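Local coordinates for ATP-dependent RNA helicase HrpB (Escherichia coli, PDB 6EUD), which hydrolyses ATP to ADP and phosphate as a bacterial DExH-box NTPase of the DEAH/RHA helicase group, at residues Ala708-Ile720 with Leu730-Pro744. Numbering follows the deposited sequence.
Sequences AHYTVPTGSRIAI and LAVRMQEMFGEATNP
Bent at chi2 (-148°), the side chain of Glu736 brings its carboxylate back to the loop 712-716, while Thr714 presents OG1 from between its backbone N and carbonyl carbon (chi1 57°). The two side chains cross at about a right angle, and Thr714 OG1 donates a hydrogen bond to Glu736 OE2, its 2.5 Å length doubtfully short at this resolution. Ser716 OG gives the same oxygen a second bond of 2.7 Å, entering on its syn lone pair, so that two hydroxyls grip one carboxylate oxygen. The other oxygen, OE1, lies in plane at the edge of the Arg733 guanidinium, in a long salt bridge, 3.5 Å from Arg733 NH2 to Glu736 OE1, which would probably favour the ionised carboxylate.

The example illustrates how side chains can join the loop before one hairpin strand to the segment after the other. Strands 717-721 and 729-733 run antiparallel in the mixed sheet of the HrpB C-terminal region, where 751-758 pairs in parallel with 729-733. The loop joining 709-711 to 717-721 contains a type I turn, Val712 to Gly715; Thr714 lies within it and Ser716 just after, facing the 3-10 segment 734-736.

On the apolar side, Val712 CG1 meets Met737 SD at 3.6 Å and reaches tip to tip toward Val732 CG2. Leu730 CD1 fits among Tyr710 CB, Ile718 CB and Ile720 CG1. Tyr710 and Pro744 cross at about a right angle, Pro744 CB lying oblique to the ring, 3.5 Å from Tyr710 CZ. A water in the ring plane, 2.7 Å from Tyr710 OH, donates to Glu740 OE2.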
# COMPACT_ATOMS: atom_id res chain seq x y z
N ALA A 708 -15.33 -35.72 22.71
CA ALA A 708 -14.91 -35.35 24.06
C ALA A 708 -14.41 -36.56 24.80
O ALA A 708 -13.51 -36.44 25.64
CB ALA A 708 -16.05 -34.68 24.84
N HIS A 709 -15.00 -37.72 24.51
CA HIS A 709 -14.61 -38.99 25.10
C HIS A 709 -14.31 -40.03 24.04
O HIS A 709 -14.94 -40.02 22.98
CB HIS A 709 -15.70 -39.53 26.02
CG HIS A 709 -15.93 -38.71 27.25
ND1 HIS A 709 -16.73 -37.58 27.25
CD2 HIS A 709 -15.45 -38.84 28.51
CE1 HIS A 709 -16.73 -37.06 28.47
NE2 HIS A 709 -15.96 -37.80 29.24
N TYR A 710 -13.37 -40.92 24.33
CA TYR A 710 -13.08 -42.07 23.47
C TYR A 710 -13.56 -43.35 24.19
O TYR A 710 -13.33 -43.52 25.40
CB TYR A 710 -11.57 -42.14 23.14
CG TYR A 710 -11.19 -43.25 22.18
CD1 TYR A 710 -11.26 -43.05 20.80
CD2 TYR A 710 -10.73 -44.49 22.65
CE1 TYR A 710 -10.92 -44.06 19.90
CE2 TYR A 710 -10.38 -45.51 21.76
CZ TYR A 710 -10.48 -45.30 20.39
OH TYR A 710 -10.14 -46.30 19.52
N THR A 711 -14.26 -44.24 23.47
CA THR A 711 -14.66 -45.53 24.05
C THR A 711 -13.57 -46.58 23.83
O THR A 711 -13.27 -46.94 22.69
CB THR A 711 -15.98 -46.07 23.46
OG1 THR A 711 -17.00 -45.07 23.54
CG2 THR A 711 -16.43 -47.34 24.21
N VAL A 712 -12.98 -47.05 24.92
CA VAL A 712 -11.90 -48.05 24.86
C VAL A 712 -12.48 -49.48 24.74
O VAL A 712 -13.70 -49.66 24.83
CB VAL A 712 -10.97 -47.92 26.09
CG1 VAL A 712 -10.16 -46.64 26.00
CG2 VAL A 712 -11.79 -47.94 27.36
N PRO A 713 -11.62 -50.49 24.52
CA PRO A 713 -12.16 -51.85 24.35
C PRO A 713 -13.08 -52.38 25.47
O PRO A 713 -13.96 -53.17 25.16
CB PRO A 713 -10.90 -52.70 24.26
CG PRO A 713 -9.93 -51.78 23.53
CD PRO A 713 -10.22 -50.40 24.07
N THR A 714 -12.89 -51.95 26.71
CA THR A 714 -13.73 -52.42 27.80
C THR A 714 -15.12 -51.81 27.74
O THR A 714 -16.03 -52.28 28.41
CB THR A 714 -13.12 -52.11 29.18
OG1 THR A 714 -12.89 -50.69 29.30
CG2 THR A 714 -11.81 -52.85 29.35
N GLY A 715 -15.29 -50.75 26.96
CA GLY A 715 -16.57 -50.05 26.93
C GLY A 715 -16.54 -48.77 27.76
O GLY A 715 -17.47 -47.95 27.69
N SER A 716 -15.48 -48.59 28.55
CA SER A 716 -15.31 -47.36 29.31
C SER A 716 -15.20 -46.15 28.37
O SER A 716 -14.67 -46.24 27.27
CB SER A 716 -14.06 -47.43 30.20
OG SER A 716 -14.22 -48.34 31.27
N ARG A 717 -15.73 -45.02 28.83
CA ARG A 717 -15.63 -43.78 28.08
C ARG A 717 -14.58 -42.88 28.72
O ARG A 717 -14.83 -42.29 29.76
CB ARG A 717 -16.98 -43.07 28.01
CG ARG A 717 -18.13 -44.00 27.63
CD ARG A 717 -19.18 -43.27 26.84
NE ARG A 717 -18.63 -42.81 25.57
CZ ARG A 717 -19.08 -41.76 24.88
NH1 ARG A 717 -20.09 -41.04 25.34
NH2 ARG A 717 -18.50 -41.43 23.74
N ILE A 718 -13.39 -42.79 28.09
CA ILE A 718 -12.28 -42.03 28.64
C ILE A 718 -12.16 -40.65 27.96
O ILE A 718 -12.23 -40.55 26.72
CB ILE A 718 -10.94 -42.78 28.51
CG1 ILE A 718 -11.07 -44.24 28.96
CG2 ILE A 718 -9.85 -42.07 29.28
CD1 ILE A 718 -11.59 -44.42 30.38
N ALA A 719 -12.00 -39.60 28.76
CA ALA A 719 -11.93 -38.23 28.27
C ALA A 719 -10.66 -38.01 27.46
O ALA A 719 -9.57 -38.39 27.88
CB ALA A 719 -11.97 -37.25 29.42
N ILE A 720 -10.81 -37.41 26.29
CA ILE A 720 -9.66 -36.97 25.52
C ILE A 720 -9.28 -35.54 25.96
O ILE A 720 -10.14 -34.69 26.12
CB ILE A 720 -9.96 -37.01 24.03
CG1 ILE A 720 -10.23 -38.46 23.59
CG2 ILE A 720 -8.84 -36.37 23.24
CD1 ILE A 720 -10.49 -38.60 22.08
N LEU A 730 -4.85 -39.21 25.97
CA LEU A 730 -5.84 -40.07 26.58
C LEU A 730 -5.23 -40.84 27.75
O LEU A 730 -4.42 -41.75 27.54
CB LEU A 730 -6.40 -41.04 25.54
CG LEU A 730 -7.57 -41.89 25.99
CD1 LEU A 730 -8.89 -41.25 25.57
CD2 LEU A 730 -7.42 -43.26 25.43
N ALA A 731 -5.62 -40.47 28.97
CA ALA A 731 -5.12 -41.13 30.16
C ALA A 731 -6.00 -42.32 30.48
O ALA A 731 -7.17 -42.17 30.80
CB ALA A 731 -5.09 -40.17 31.32
N VAL A 732 -5.43 -43.52 30.36
CA VAL A 732 -6.22 -44.75 30.47
C VAL A 732 -5.43 -45.87 31.11
O VAL A 732 -4.24 -46.03 30.83
CB VAL A 732 -6.73 -45.22 29.07
CG1 VAL A 732 -5.56 -45.47 28.13
CG2 VAL A 732 -7.57 -46.48 29.19
N ARG A 733 -6.06 -46.65 31.97
CA ARG A 733 -5.39 -47.82 32.53
C ARG A 733 -5.05 -48.79 31.40
O ARG A 733 -5.88 -49.12 30.56
CB ARG A 733 -6.26 -48.50 33.58
CG ARG A 733 -6.54 -47.64 34.80
CD ARG A 733 -7.52 -48.31 35.74
NE ARG A 733 -8.81 -48.53 35.08
CZ ARG A 733 -9.81 -49.22 35.60
NH1 ARG A 733 -9.69 -49.78 36.80
NH2 ARG A 733 -10.94 -49.35 34.92
N MET A 734 -3.79 -49.22 31.38
CA MET A 734 -3.28 -50.12 30.36
C MET A 734 -4.17 -51.34 30.18
O MET A 734 -4.45 -51.75 29.06
CB MET A 734 -1.86 -50.55 30.71
CG MET A 734 -1.21 -51.47 29.69
SD MET A 734 0.48 -51.91 30.13
CE MET A 734 0.24 -52.87 31.62
N GLN A 735 -4.64 -51.89 31.29
CA GLN A 735 -5.46 -53.10 31.27
C GLN A 735 -6.70 -52.94 30.37
O GLN A 735 -7.19 -53.92 29.78
CB GLN A 735 -5.87 -53.48 32.71
CG GLN A 735 -6.83 -52.49 33.36
CD GLN A 735 -6.53 -52.20 34.81
OE1 GLN A 735 -5.43 -52.44 35.30
NE2 GLN A 735 -7.51 -51.65 35.52
N GLU A 736 -7.19 -51.71 30.24
CA GLU A 736 -8.40 -51.44 29.47
C GLU A 736 -8.14 -51.42 27.96
O GLU A 736 -9.07 -51.50 27.16
CB GLU A 736 -9.03 -50.11 29.90
CG GLU A 736 -9.60 -50.11 31.32
CD GLU A 736 -10.81 -49.20 31.47
OE1 GLU A 736 -10.65 -47.98 31.71
OE2 GLU A 736 -11.94 -49.72 31.34
N MET A 737 -6.88 -51.31 27.56
CA MET A 737 -6.54 -51.27 26.14
C MET A 737 -6.26 -52.66 25.56
O MET A 737 -5.87 -52.78 24.39
CB MET A 737 -5.33 -50.37 25.93
CG MET A 737 -5.58 -48.92 26.29
SD MET A 737 -6.97 -48.27 25.39
CE MET A 737 -6.45 -48.56 23.67
N PHE A 738 -6.46 -53.71 26.35
CA PHE A 738 -6.25 -55.06 25.85
C PHE A 738 -7.23 -55.42 24.73
O PHE A 738 -8.44 -55.18 24.85
CB PHE A 738 -6.39 -56.08 26.98
CG PHE A 738 -5.28 -56.03 27.98
CD1 PHE A 738 -4.09 -55.40 27.67
CD2 PHE A 738 -5.44 -56.59 29.23
CE1 PHE A 738 -3.06 -55.35 28.59
CE2 PHE A 738 -4.42 -56.54 30.15
CZ PHE A 738 -3.23 -55.92 29.83
N GLY A 739 -6.71 -56.00 23.66
CA GLY A 739 -7.55 -56.39 22.55
C GLY A 739 -7.44 -55.43 21.38
O GLY A 739 -7.87 -55.74 20.26
N GLU A 740 -6.86 -54.26 21.65
CA GLU A 740 -6.65 -53.24 20.62
C GLU A 740 -5.23 -53.36 20.05
O GLU A 740 -4.24 -53.20 20.76
CB GLU A 740 -6.90 -51.84 21.20
CG GLU A 740 -6.70 -50.72 20.20
CD GLU A 740 -7.57 -50.88 18.97
OE1 GLU A 740 -7.15 -51.58 18.02
OE2 GLU A 740 -8.67 -50.29 18.94
N ALA A 741 -5.14 -53.66 18.76
CA ALA A 741 -3.84 -53.87 18.12
C ALA A 741 -3.31 -52.57 17.55
O ALA A 741 -2.10 -52.42 17.34
CB ALA A 741 -3.95 -54.91 17.04
N THR A 742 -4.21 -51.62 17.32
CA THR A 742 -3.88 -50.39 16.61
C THR A 742 -4.13 -49.17 17.47
O THR A 742 -5.22 -48.98 18.00
CB THR A 742 -4.70 -50.27 15.32
OG1 THR A 742 -4.38 -51.36 14.45
CG2 THR A 742 -4.39 -48.98 14.61
N ASN A 743 -3.10 -48.34 17.61
CA ASN A 743 -3.23 -47.10 18.36
C ASN A 743 -4.46 -46.30 17.92
O ASN A 743 -4.66 -46.06 16.73
CB ASN A 743 -1.97 -46.23 18.20
CG ASN A 743 -1.80 -45.23 19.33
OD1 ASN A 743 -1.06 -45.48 20.27
ND2 ASN A 743 -2.52 -44.10 19.26
N PRO A 744 -5.32 -45.93 18.88
CA PRO A 744 -6.52 -45.12 18.60
C PRO A 744 -6.22 -43.84 17.83
O PRO A 744 -5.14 -43.26 17.99
CB PRO A 744 -7.05 -44.79 20.01
CG PRO A 744 -6.56 -45.91 20.87
CD PRO A 744 -5.25 -46.38 20.29
O HOH W 1 -9.32 -48.53 20.76